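Local atomic coordinates of endo-beta-1,4-glucanase (cellulase B) (Bacillus halodurans, PDB entry 4V2X), a protein that hydrolyses beta-1,4-glucan chains, probably including xyloglucan and mixed-linkage beta-glucans, with a catalytic module followed by Ig-like and family 46 carbohydrate-binding modules. Residues H446-I451 with G461-E466; F320-F325 with G330-G335; F562-W565 with T569-Y572; V409-H414 with W473-N478. One frame throughout, in Å; residues are numbered along the deposited sequence. Where two conformers were deposited one is given.

Contact 1: H446-I451 with G461-E466; sequences HVLSAI and GMVTAE
Ile451, in the last turn of helix 445-452, reaches down with two branches onto the start of segment 461-466. CG1 sits beside the backbone N (chi1 -65°), which leaves CG2 anti to that N and directed at the main chain of Gly461, with Ile451 CG2 3.6 Å from Gly461 CA. A CB on Gly461 would point toward the helix and fall only 2.6 Å from Ile451 CG2, so the absence of a side chain lets the helix end come this close. The other branch runs extended (chi2 166°), carrying Ile451 CD1 to within 3.7 Å of Val463 CG2 and over the strand near the carbonyl oxygen of Met462. The Ile451 and Val463 side chains cross at about a right angle. Leu448, one turn earlier, follows more loosely, its CD2 lying 4.5 Å from Val463 CG2. Helix and strand run at 147° to each other, so they close together at Ile451 and Gly461 and part beyond Val463. With only an alanine in place of Ile451, the space above Gly461 is likely to be left unfilled and Val463 CG2 to lose its nearest neighbour on the helix. Val477 of strand 473-480 and Ala423 of strand 418-423 also touch Ile451, so the helix, which links the two sheets of the Ig-like module, rests on the inner face of the mixed sheet. No hydrogen bond passes between helix and strand: methyl packing alone joins them, and the strand's backbone groups are spent on its sheet neighbours, as in the bonds of Val463 with Phe475.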
loop_
_atom_site.group_PDB
_atom_site.type_symbol
_atom_site.label_atom_id
_atom_site.label_comp_id
_atom_site.label_asym_id
_atom_site.label_seq_id
_atom_site.Cartn_x
_atom_site.Cartn_y
_atom_site.Cartn_z
ATOM N N HIS A 446 -13.583 44.403 48.281
ATOM C CA HIS A 446 -13.657 44.066 49.708
ATOM C C HIS A 446 -13.505 42.570 49.953
ATOM O O HIS A 446 -13.006 42.164 50.998
ATOM C CB HIS A 446 -14.938 44.604 50.369
ATOM C CG HIS A 446 -16.203 44.027 49.820
ATOM N ND1 HIS A 446 -16.862 44.575 48.742
ATOM C CD2 HIS A 446 -16.940 42.957 50.205
ATOM C CE1 HIS A 446 -17.944 43.867 48.481
ATOM N NE2 HIS A 446 -18.017 42.880 49.355
ATOM N N VAL A 447 -13.923 41.758 48.982
ATOM C CA VAL A 447 -13.738 40.305 49.061
ATOM C C VAL A 447 -12.257 39.955 48.947
ATOM O O VAL A 447 -11.738 39.154 49.720
ATOM C CB VAL A 447 -14.523 39.569 47.955
ATOM C CG1 VAL A 447 -14.200 38.075 47.961
ATOM C CG2 VAL A 447 -16.025 39.797 48.115
ATOM N N LEU A 448 -11.581 40.561 47.978
ATOM C CA LEU A 448 -10.161 40.320 47.765
ATOM C C LEU A 448 -9.336 40.857 48.931
ATOM O O LEU A 448 -8.380 40.220 49.360
ATOM C CB LEU A 448 -9.705 40.938 46.437
ATOM C CG LEU A 448 -10.404 40.373 45.193
ATOM C CD1 LEU A 448 -10.092 41.214 43.965
ATOM C CD2 LEU A 448 -10.018 38.923 44.948
ATOM N N SER A 449 -9.724 42.021 49.443
ATOM C CA SER A 449 -9.081 42.593 50.625
ATOM C C SER A 449 -9.236 41.681 51.846
ATOM O O SER A 449 -8.285 41.488 52.590
ATOM C CB SER A 449 -9.636 43.993 50.914
ATOM O OG SER A 449 -9.025 44.545 52.061
ATOM N N ALA A 450 -10.416 41.097 52.038
ATOM C CA ALA A 450 -10.618 40.144 53.135
ATOM C C ALA A 450 -9.701 38.925 53.020
ATOM O O ALA A 450 -9.171 38.438 54.021
ATOM C CB ALA A 450 -12.070 39.710 53.209
ATOM N N ILE A 451 -9.503 38.443 51.795
ATOM C CA ILE A 451 -8.628 37.301 51.560
ATOM C C ILE A 451 -7.159 37.683 51.706
ATOM O O ILE A 451 -6.379 36.930 52.285
ATOM C CB ILE A 451 -8.850 36.704 50.148
ATOM C CG1 ILE A 451 -10.257 36.114 50.041
ATOM C CG2 ILE A 451 -7.800 35.641 49.836
ATOM C CD1 ILE A 451 -10.698 35.795 48.624
ATOM N N GLY A 461 -5.410 32.916 49.388
ATOM C CA GLY A 461 -6.682 32.235 49.516
ATOM C C GLY A 461 -7.252 31.948 48.154
ATOM O O GLY A 461 -6.536 32.014 47.151
ATOM N N MET A 462 -8.547 31.654 48.109
ATOM C CA MET A 462 -9.194 31.207 46.882
ATOM C C MET A 462 -10.588 31.791 46.728
ATOM O O MET A 462 -11.313 31.919 47.710
ATOM C CB MET A 462 -9.294 29.687 46.895
ATOM C CG MET A 462 -9.708 29.069 45.573
ATOM S SD MET A 462 -9.694 27.277 45.710
ATOM C CE MET A 462 -8.184 27.052 46.649
ATOM N N VAL A 463 -10.946 32.139 45.492
ATOM C CA VAL A 463 -12.317 32.465 45.132
ATOM C C VAL A 463 -12.765 31.317 44.229
ATOM O O VAL A 463 -12.135 31.051 43.205
ATOM C CB VAL A 463 -12.429 33.810 44.396
ATOM C CG1 VAL A 463 -13.834 33.996 43.853
ATOM C CG2 VAL A 463 -12.058 34.952 45.337
ATOM N N THR A 464 -13.822 30.621 44.631
ATOM C CA THR A 464 -14.304 29.463 43.889
ATOM C C THR A 464 -15.610 29.796 43.193
ATOM O O THR A 464 -16.566 30.229 43.838
ATOM C CB THR A 464 -14.496 28.249 44.807
ATOM O OG1 THR A 464 -13.234 27.917 45.395
ATOM C CG2 THR A 464 -15.025 27.045 44.017
ATOM N N ALA A 465 -15.627 29.611 41.876
ATOM C CA ALA A 465 -16.841 29.769 41.082
ATOM C C ALA A 465 -17.545 28.440 40.957
ATOM O O ALA A 465 -16.943 27.443 40.536
ATOM C CB ALA A 465 -16.518 30.325 39.699
ATOM N N GLU A 466 -18.830 28.451 41.311
ATOM C CA GLU A 466 -19.684 27.265 41.293
ATOM C C GLU A 466 -20.676 27.392 40.148
ATOM O O GLU A 466 -21.209 28.477 39.903
ATOM C CB GLU A 466 -20.440 27.126 42.614
ATOM C CG GLU A 466 -19.535 26.939 43.822
ATOM C CD GLU A 466 -20.276 26.981 45.143
ATOM O OE1 GLU A 466 -21.342 27.623 45.220
ATOM O OE2 GLU A 466 -19.782 26.377 46.115
#

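Contact 2: F320-F325 with G330-G335; sequences FGLLGF and GVIQQG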
loop_
_atom_site.group_PDB
_atom_site.type_symbol
_atom_site.label_atom_id
_atom_site.label_comp_id
_atom_site.label_asym_id
_atom_site.label_seq_id
_atom_site.Cartn_x
_atom_site.Cartn_y
_atom_site.Cartn_z
ATOM N N PHE A 320 -3.542 9.327 26.129
ATOM C CA PHE A 320 -3.534 10.779 25.994
ATOM C C PHE A 320 -2.992 11.431 27.245
ATOM O O PHE A 320 -2.955 10.822 28.316
ATOM C CB PHE A 320 -4.913 11.343 25.630
ATOM C CG PHE A 320 -5.896 11.365 26.767
ATOM C CD1 PHE A 320 -6.603 10.222 27.119
ATOM C CD2 PHE A 320 -6.145 12.544 27.469
ATOM C CE1 PHE A 320 -7.520 10.241 28.156
ATOM C CE2 PHE A 320 -7.061 12.565 28.510
ATOM C CZ PHE A 320 -7.751 11.415 28.857
ATOM N N GLY A 321 -2.557 12.669 27.072
ATOM C CA GLY A 321 -2.011 13.480 28.151
ATOM C C GLY A 321 -1.354 14.695 27.520
ATOM O O GLY A 321 -1.712 15.099 26.415
ATOM N N LEU A 322 -0.393 15.276 28.223
ATOM C CA LEU A 322 0.447 16.310 27.657
ATOM C C LEU A 322 1.880 15.788 27.675
ATOM O O LEU A 322 2.343 15.247 28.679
ATOM C CB LEU A 322 0.293 17.612 28.441
ATOM C CG LEU A 322 -1.037 18.326 28.183
ATOM C CD1 LEU A 322 -1.238 19.445 29.187
ATOM C CD2 LEU A 322 -1.118 18.879 26.756
ATOM N N LEU A 323 2.560 15.911 26.541
ATOM C CA LEU A 323 3.907 15.352 26.375
ATOM C C LEU A 323 4.878 15.820 27.452
ATOM O O LEU A 323 5.692 15.036 27.952
ATOM C CB LEU A 323 4.465 15.709 24.997
ATOM C CG LEU A 323 5.772 15.007 24.611
ATOM C CD1 LEU A 323 5.568 13.497 24.543
ATOM C CD2 LEU A 323 6.300 15.532 23.288
ATOM N N GLY A 324 4.779 17.095 27.816
ATOM C CA GLY A 324 5.642 17.687 28.837
ATOM C C GLY A 324 5.564 17.059 30.217
ATOM O O GLY A 324 6.471 17.231 31.030
ATOM N N PHE A 325 4.479 16.339 30.492
ATOM C CA PHE A 325 4.355 15.569 31.736
ATOM C C PHE A 325 5.481 14.541 31.897
ATOM O O PHE A 325 5.760 14.097 33.019
ATOM C CB PHE A 325 2.998 14.857 31.794
ATOM C CG PHE A 325 1.805 15.764 32.036
ATOM C CD1 PHE A 325 1.926 17.144 32.178
ATOM C CD2 PHE A 325 0.534 15.206 32.099
ATOM C CE1 PHE A 325 0.804 17.930 32.401
ATOM C CE2 PHE A 325 -0.589 15.990 32.322
ATOM C CZ PHE A 325 -0.448 17.356 32.469
ATOM N N GLY A 330 3.958 19.869 36.567
ATOM C CA GLY A 330 4.113 21.295 36.813
ATOM C C GLY A 330 4.645 22.145 35.675
ATOM O O GLY A 330 4.696 23.359 35.809
ATOM N N VAL A 331 5.042 21.545 34.552
ATOM C CA VAL A 331 5.558 22.351 33.425
ATOM C C VAL A 331 4.465 23.071 32.621
ATOM O O VAL A 331 4.775 23.953 31.807
ATOM C CB VAL A 331 6.450 21.526 32.469
ATOM C CG1 VAL A 331 7.582 20.852 33.238
ATOM C CG2 VAL A 331 5.641 20.499 31.703
ATOM N N ILE A 332 3.207 22.703 32.856
ATOM C CA ILE A 332 2.045 23.320 32.217
ATOM C C ILE A 332 1.278 24.093 33.293
ATOM O O ILE A 332 0.963 23.548 34.354
ATOM C CB ILE A 332 1.100 22.262 31.603
ATOM C CG1 ILE A 332 1.864 21.261 30.716
ATOM C CG2 ILE A 332 -0.026 22.930 30.828
ATOM C CD1 ILE A 332 2.552 21.884 29.521
ATOM N N GLN A 333 0.976 25.358 33.018
ATOM C CA GLN A 333 0.269 26.186 33.994
ATOM C C GLN A 333 -1.058 25.507 34.329
ATOM O O GLN A 333 -1.753 25.009 33.438
ATOM C CB GLN A 333 0.048 27.595 33.445
ATOM C CG GLN A 333 -0.232 28.634 34.514
ATOM C CD GLN A 333 -1.655 28.606 35.040
ATOM O OE1 GLN A 333 -2.589 28.226 34.332
ATOM N NE2 GLN A 333 -1.829 29.048 36.281
ATOM N N GLN A 334 -1.398 25.472 35.612
ATOM C CA GLN A 334 -2.507 24.631 36.081
ATOM C C GLN A 334 -3.860 24.916 35.417
ATOM O O GLN A 334 -4.554 23.984 35.010
ATOM C CB GLN A 334 -2.640 24.743 37.601
ATOM C CG GLN A 334 -3.709 23.853 38.217
ATOM C CD GLN A 334 -3.401 22.369 38.138
ATOM O OE1 GLN A 334 -2.387 21.952 37.576
ATOM N NE2 GLN A 334 -4.290 21.560 38.706
ATOM N N GLY A 335 -4.247 26.187 35.326
ATOM C CA GLY A 335 -5.505 26.548 34.679
ATOM C C GLY A 335 -5.534 26.152 33.217
ATOM O O GLY A 335 -6.537 25.648 32.707
#
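Ile332 meets two residues of segment 320-325 with its CG1, and these apolar touches are the main part of the contact. Ile332 CG1 lies 3.9 Å from Leu322 CD1, with Ile332 CG2 close to the same methyl. On its other neighbour, Phe325 CE1, the same carbon approaches the ring obliquely, also at 3.9 Å, the two side chains crossing at about a right angle. Leu322 in turn lays its CB over the centre of one face of the Phe325 ring, 3.9 Å above the plane, so Ile332 packs on a leucine and a phenylalanine already pressed together.

The second kind of contact is methyl against backbone. With CG1 beside the backbone N (chi1 -55°), Val331 CG2 falls between that N and the carbonyl carbon and comes 3.4 Å from Gly324 O; a CB on Gly324 would be tight against that methyl.

This is the loop joining the seventh strand, 315-320, of the (beta/alpha)8 barrel to helix 334-350, a beta-alpha loop at the C-terminal end of the barrel strands in the glycoside hydrolase family 5 module. Phe279 of helix 277-281 touches both Leu322 and Ile332.

No hydrogen bond crosses between the two segments. Phe325 N binds Leu322 O at 3.0 Å, tightening the short 3-10 turn. Gln333 sits at the N-cap of helix 334-350, where its OE1 accepts a weak, bent bond from Gly335 N (2.8 Å, 118° at the hydrogen) and also a hydrogen bond from Glu336 N.

Contact 3: F562-W565 with T569-Y572; sequences FHFW and TVNY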
loop_
_atom_site.group_PDB
_atom_site.type_symbol
_atom_site.label_atom_id
_atom_site.label_comp_id
_atom_site.label_asym_id
_atom_site.label_seq_id
_atom_site.Cartn_x
_atom_site.Cartn_y
_atom_site.Cartn_z
ATOM N N PHE A 562 12.582 36.859 31.624
ATOM C CA PHE A 562 11.717 36.004 32.404
ATOM C C PHE A 562 10.339 36.626 32.452
ATOM O O PHE A 562 10.192 37.779 32.846
ATOM C CB PHE A 562 12.283 35.821 33.808
ATOM C CG PHE A 562 13.590 35.093 33.828
ATOM C CD1 PHE A 562 14.781 35.780 33.686
ATOM C CD2 PHE A 562 13.623 33.713 33.972
ATOM C CE1 PHE A 562 15.990 35.102 33.691
ATOM C CE2 PHE A 562 14.822 33.031 33.984
ATOM C CZ PHE A 562 16.010 33.727 33.845
ATOM N N HIS A 563 9.354 35.843 32.019
ATOM C CA HIS A 563 7.956 36.247 31.970
ATOM C C HIS A 563 7.207 35.559 33.093
ATOM O O HIS A 563 7.215 34.337 33.181
ATOM C CB HIS A 563 7.355 35.825 30.631
ATOM C CG HIS A 563 8.018 36.453 29.445
ATOM N ND1 HIS A 563 7.558 37.615 28.865
ATOM C CD2 HIS A 563 9.110 36.086 28.732
ATOM C CE1 HIS A 563 8.335 37.935 27.846
ATOM N NE2 HIS A 563 9.279 37.021 27.739
ATOM N N PHE A 564 6.559 36.347 33.947
ATOM C CA PHE A 564 5.794 35.813 35.074
ATOM C C PHE A 564 4.299 35.973 34.836
ATOM O O PHE A 564 3.866 36.858 34.102
ATOM C CB PHE A 564 6.214 36.499 36.377
ATOM C CG PHE A 564 7.660 36.294 36.717
ATOM C CD1 PHE A 564 8.637 37.121 36.175
ATOM C CD2 PHE A 564 8.048 35.252 37.549
ATOM C CE1 PHE A 564 9.977 36.924 36.472
ATOM C CE2 PHE A 564 9.383 35.049 37.846
ATOM C CZ PHE A 564 10.348 35.887 37.309
ATOM N N TRP A 565 3.516 35.106 35.467
ATOM C CA TRP A 565 2.068 35.075 35.253
ATOM C C TRP A 565 1.335 36.332 35.732
ATOM O O TRP A 565 0.210 36.596 35.306
ATOM C CB TRP A 565 1.473 33.821 35.892
ATOM C CG TRP A 565 1.743 32.611 35.062
ATOM C CD1 TRP A 565 2.601 31.599 35.342
ATOM C CD2 TRP A 565 1.180 32.320 33.782
ATOM N NE1 TRP A 565 2.599 30.680 34.323
ATOM C CE2 TRP A 565 1.738 31.105 33.348
ATOM C CE3 TRP A 565 0.257 32.973 32.957
ATOM C CZ2 TRP A 565 1.388 30.515 32.130
ATOM C CZ3 TRP A 565 -0.087 32.388 31.747
ATOM C CH2 TRP A 565 0.481 31.170 31.346
ATOM N N THR A 569 7.867 41.241 34.041
ATOM C CA THR A 569 8.911 40.820 33.119
ATOM C C THR A 569 10.225 41.278 33.723
ATOM O O THR A 569 10.337 42.422 34.151
ATOM C CB THR A 569 8.703 41.485 31.745
ATOM O OG1 THR A 569 7.467 41.021 31.187
ATOM C CG2 THR A 569 9.847 41.174 30.797
ATOM N N VAL A 570 11.210 40.387 33.786
ATOM C CA VAL A 570 12.522 40.743 34.314
ATOM C C VAL A 570 13.585 40.317 33.316
ATOM O O VAL A 570 13.615 39.159 32.916
ATOM C CB VAL A 570 12.793 40.055 35.673
ATOM C CG1 VAL A 570 14.200 40.366 36.169
ATOM C CG2 VAL A 570 11.758 40.478 36.702
ATOM N N ASN A 571 14.442 41.256 32.920
ATOM C CA ASN A 571 15.595 40.947 32.074
ATOM C C ASN A 571 16.807 40.584 32.903
ATOM O O ASN A 571 16.916 40.977 34.059
ATOM C CB ASN A 571 15.937 42.124 31.166
ATOM C CG ASN A 571 14.824 42.446 30.188
ATOM O OD1 ASN A 571 14.420 43.601 30.051
ATOM N ND2 ASN A 571 14.317 41.434 29.514
ATOM N N TYR A 572 17.721 39.841 32.293
ATOM C CA TYR A 572 18.936 39.390 32.962
ATOM C C TYR A 572 19.962 39.120 31.880
ATOM O O TYR A 572 19.609 38.717 30.774
ATOM C CB TYR A 572 18.645 38.127 33.769
ATOM C CG TYR A 572 19.708 37.702 34.760
ATOM C CD1 TYR A 572 19.733 38.219 36.054
ATOM C CD2 TYR A 572 20.656 36.737 34.424
ATOM C CE1 TYR A 572 20.685 37.806 36.972
ATOM C CE2 TYR A 572 21.614 36.323 35.337
ATOM C CZ TYR A 572 21.628 36.863 36.605
ATOM O OH TYR A 572 22.569 36.450 37.514
#
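Phe562 N donates to Val570 O in the shortest polar bond between the strands, 2.8 Å and nearly straight (174°), the donor tilted 22° from the carbonyl plane. In return Phe562 O accepts from Val570 N at 3.0 Å, in the carbonyl plane, and Thr569 CA adds a supporting CA-H...O contact, 3.3 Å from Phe562 O. Phe562 and Val570 are thus an antiparallel hydrogen-bonded pair, and His563 with Thr569 the adjoining non-hydrogen-bonded pair, near the turn of a beta hairpin.

On the face of Phe562 and Val570 the meetings are diagonal. Phe562 turns a ring edge to Tyr572, CE1 lying 4.0 Å from Tyr572 CB, the two side chains running side by side. With CG beside its backbone N (chi1 -61°), Phe564 brings CE1 to 4.0 Å from Val570 CG2. On the opposite face His563 and Thr569 stand alongside one another without bonding; His563 NE2 is held by Glu510.

The hairpin lies within the antiparallel sheet of the C-terminal carbohydrate-binding module, with strand 506-513 bonded alongside strand 556-564; Leu485 of strand 484-491 packs against Phe562, Val570 and Tyr572.

Contact 4: V409-H414 with W473-N478; sequences VSLQLH and WHFRVN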
loop_
_atom_site.group_PDB
_atom_site.type_symbol
_atom_site.label_atom_id
_atom_site.label_comp_id
_atom_site.label_asym_id
_atom_site.label_seq_id
_atom_site.Cartn_x
_atom_site.Cartn_y
_atom_site.Cartn_z
ATOM N N VAL A 409 -12.769 39.090 35.512
ATOM C CA VAL A 409 -12.205 38.007 34.719
ATOM C C VAL A 409 -13.260 37.480 33.753
ATOM O O VAL A 409 -14.458 37.489 34.059
ATOM C CB VAL A 409 -11.676 36.847 35.602
ATOM C CG1 VAL A 409 -10.427 37.277 36.361
ATOM C CG2 VAL A 409 -12.734 36.349 36.579
ATOM N N SER A 410 -12.803 37.030 32.590
ATOM C CA SER A 410 -13.673 36.438 31.583
ATOM C C SER A 410 -13.837 34.951 31.850
ATOM O O SER A 410 -12.851 34.238 32.010
ATOM C CB SER A 410 -13.100 36.644 30.183
ATOM O OG SER A 410 -13.191 38.009 29.810
ATOM N N LEU A 411 -15.092 34.510 31.898
ATOM C CA LEU A 411 -15.436 33.114 31.996
ATOM C C LEU A 411 -15.787 32.595 30.618
ATOM O O LEU A 411 -16.218 33.344 29.748
ATOM C CB LEU A 411 -16.668 32.921 32.890
ATOM C CG LEU A 411 -16.634 33.460 34.318
ATOM C CD1 LEU A 411 -17.951 33.129 35.012
ATOM C CD2 LEU A 411 -15.444 32.908 35.092
ATOM N N GLN A 412 -15.582 31.301 30.424
ATOM C CA GLN A 412 -16.116 30.600 29.272
ATOM C C GLN A 412 -17.132 29.610 29.837
ATOM O O GLN A 412 -16.761 28.545 30.342
ATOM C CB GLN A 412 -14.994 29.915 28.493
ATOM C CG GLN A 412 -14.052 30.883 27.776
ATOM C CD GLN A 412 -13.022 31.533 28.686
ATOM O OE1 GLN A 412 -12.314 30.855 29.434
ATOM N NE2 GLN A 412 -12.916 32.859 28.609
ATOM N N LEU A 413 -18.408 29.982 29.780
ATOM C CA LEU A 413 -19.452 29.232 30.475
ATOM C C LEU A 413 -19.721 27.848 29.891
ATOM O O LEU A 413 -20.142 26.945 30.621
ATOM C CB LEU A 413 -20.747 30.054 30.552
ATOM C CG LEU A 413 -20.682 31.251 31.507
ATOM C CD1 LEU A 413 -21.919 32.124 31.358
ATOM C CD2 LEU A 413 -20.501 30.806 32.955
ATOM N N HIS A 414 -19.472 27.670 28.593
ATOM C CA HIS A 414 -19.633 26.363 27.946
ATOM C C HIS A 414 -21.038 25.798 28.179
ATOM O O HIS A 414 -21.215 24.593 28.382
ATOM C CB HIS A 414 -18.566 25.361 28.435
ATOM C CG HIS A 414 -17.175 25.673 27.978
ATOM N ND1 HIS A 414 -16.056 25.297 28.690
ATOM C CD2 HIS A 414 -16.721 26.318 26.877
ATOM C CE1 HIS A 414 -14.974 25.702 28.050
ATOM N NE2 HIS A 414 -15.351 26.328 26.950
ATOM N N TRP A 473 -14.595 26.105 39.304
ATOM C CA TRP A 473 -13.349 26.741 38.866
ATOM C C TRP A 473 -12.743 27.516 40.036
ATOM O O TRP A 473 -13.437 28.280 40.714
ATOM C CB TRP A 473 -13.599 27.674 37.680
ATOM C CG TRP A 473 -12.342 28.260 37.103
ATOM C CD1 TRP A 473 -11.822 29.494 37.360
ATOM C CD2 TRP A 473 -11.443 27.627 36.179
ATOM N NE1 TRP A 473 -10.654 29.673 36.658
ATOM C CE2 TRP A 473 -10.404 28.547 35.917
ATOM C CE3 TRP A 473 -11.418 26.376 35.544
ATOM C CZ2 TRP A 473 -9.346 28.253 35.055
ATOM C CZ3 TRP A 473 -10.366 26.085 34.682
ATOM C CH2 TRP A 473 -9.345 27.024 34.444
ATOM N N HIS A 474 -11.449 27.328 40.265
ATOM C CA HIS A 474 -10.786 27.896 41.437
ATOM C C HIS A 474 -9.808 28.991 41.056
ATOM O O HIS A 474 -8.868 28.735 40.317
ATOM C CB HIS A 474 -10.030 26.795 42.172
ATOM C CG HIS A 474 -10.854 25.579 42.428
ATOM N ND1 HIS A 474 -11.745 25.495 43.475
ATOM C CD2 HIS A 474 -10.929 24.399 41.773
ATOM C CE1 HIS A 474 -12.328 24.312 43.458
ATOM N NE2 HIS A 474 -11.857 23.630 42.431
ATOM N N PHE A 475 -10.046 30.205 41.545
ATOM C CA PHE A 475 -9.119 31.316 41.367
ATOM C C PHE A 475 -8.223 31.446 42.586
ATOM O O PHE A 475 -8.700 31.765 43.683
ATOM C CB PHE A 475 -9.862 32.644 41.195
ATOM C CG PHE A 475 -10.740 32.710 39.982
ATOM C CD1 PHE A 475 -10.202 32.997 38.729
ATOM C CD2 PHE A 475 -12.113 32.540 40.094
ATOM C CE1 PHE A 475 -11.015 33.068 37.613
ATOM C CE2 PHE A 475 -12.928 32.616 38.983
ATOM C CZ PHE A 475 -12.376 32.875 37.739
ATOM N N ARG A 476 -6.929 31.225 42.390
ATOM C CA ARG A 476 -5.958 31.418 43.457
ATOM C C ARG A 476 -5.698 32.911 43.575
ATOM O O ARG A 476 -5.363 33.569 42.581
ATOM C CB ARG A 476 -4.664 30.665 43.152
ATOM C CG ARG A 476 -4.859 29.161 43.056
ATOM C CD ARG A 476 -3.625 28.464 42.507
ATOM N NE ARG A 476 -2.537 28.480 43.474
ATOM C CZ ARG A 476 -2.460 27.659 44.515
ATOM N NH1 ARG A 476 -3.408 26.759 44.712
ATOM N NH2 ARG A 476 -1.440 27.742 45.358
ATOM N N VAL A 477 -5.881 33.460 44.777
ATOM C CA VAL A 477 -5.678 34.882 45.006
ATOM C C VAL A 477 -4.259 35.066 45.534
ATOM O O VAL A 477 -3.935 34.593 46.624
ATOM C CB VAL A 477 -6.719 35.464 45.986
ATOM C CG1 VAL A 477 -6.424 36.932 46.276
ATOM C CG2 VAL A 477 -8.125 35.291 45.427
ATOM N N ASN A 478 -3.425 35.732 44.736
ATOM C CA ASN A 478 -1.985 35.815 44.965
ATOM C C ASN A 478 -1.520 37.245 45.140
ATOM O O ASN A 478 -1.838 38.102 44.320
ATOM C CB ASN A 478 -1.230 35.217 43.774
ATOM C CG ASN A 478 -1.603 33.770 43.512
ATOM O OD1 ASN A 478 -1.921 33.023 44.433
ATOM N ND2 ASN A 478 -1.580 33.370 42.240
#
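Phe475 points its ring toward strand 407-412 and meets Val409, which comes from the opposite direction, with CZ and CE1. This is the tight part: Val409 CG2 lies 3.7 Å from Phe475 CZ and almost as close to Phe475 CE1, at an oblique angle to the ring. The methyl gets there because it stands between the backbone N and the carbonyl carbon of its own residue (chi1 -70° for CG1). Leu411 is the looser side, its side chain crossing that of Phe475 at about a right angle and placing CD2 at the ring edge, 4.1 Å from Phe475 CZ. From within its own strand, Trp473 brings CD1 over one face of the Phe475 ring, 3.4 Å above the plane but offset toward the rim.

The backbones stay well apart, Val409 CA to Phe475 CA being 9.9 Å, since the two strands belong to different sheets of the Ig-like sandwich. Side chains alternate accordingly. Val409, Leu411 and Phe475 are buried between the sheets, with Leu441 of strand 440-443 touching all three, whereas Ser410 points away and exposed Arg476 lies on the far side of its strand from Val409. Trp473 points toward segment 409-414 but makes no contact with it; its NE1 bonds to Ser393 O.

No polar atom of either strand bonds across, so the two sheets meet here through the outer ring carbons of Phe475 and methyl groups, and their cohesion rests on shape and exclusion of water.

Overall arrangement
Along the chain contact 2 comes first, in the family 5 barrel; contact 4 then opens, contact 1 falls wholly between its two segments, and contact 3 closes the series in the C-terminal module. Contacts 1 and 4 share the Ig-like module, centres 11 Å apart, and join through neighbouring strands 458-467 and 473-480, where Val463 O and Phe475 N stand 2.8 Å apart: one packs a helix and the other the second sheet on the same mixed sheet. The centre of contact 2 is about 21 Å from contact 3's and about 19 Å from contact 4's, yet it touches both, Gln333 meeting Trp565 and Gly335 meeting Trp473, so the start of helix 334-350 borders both accessory modules.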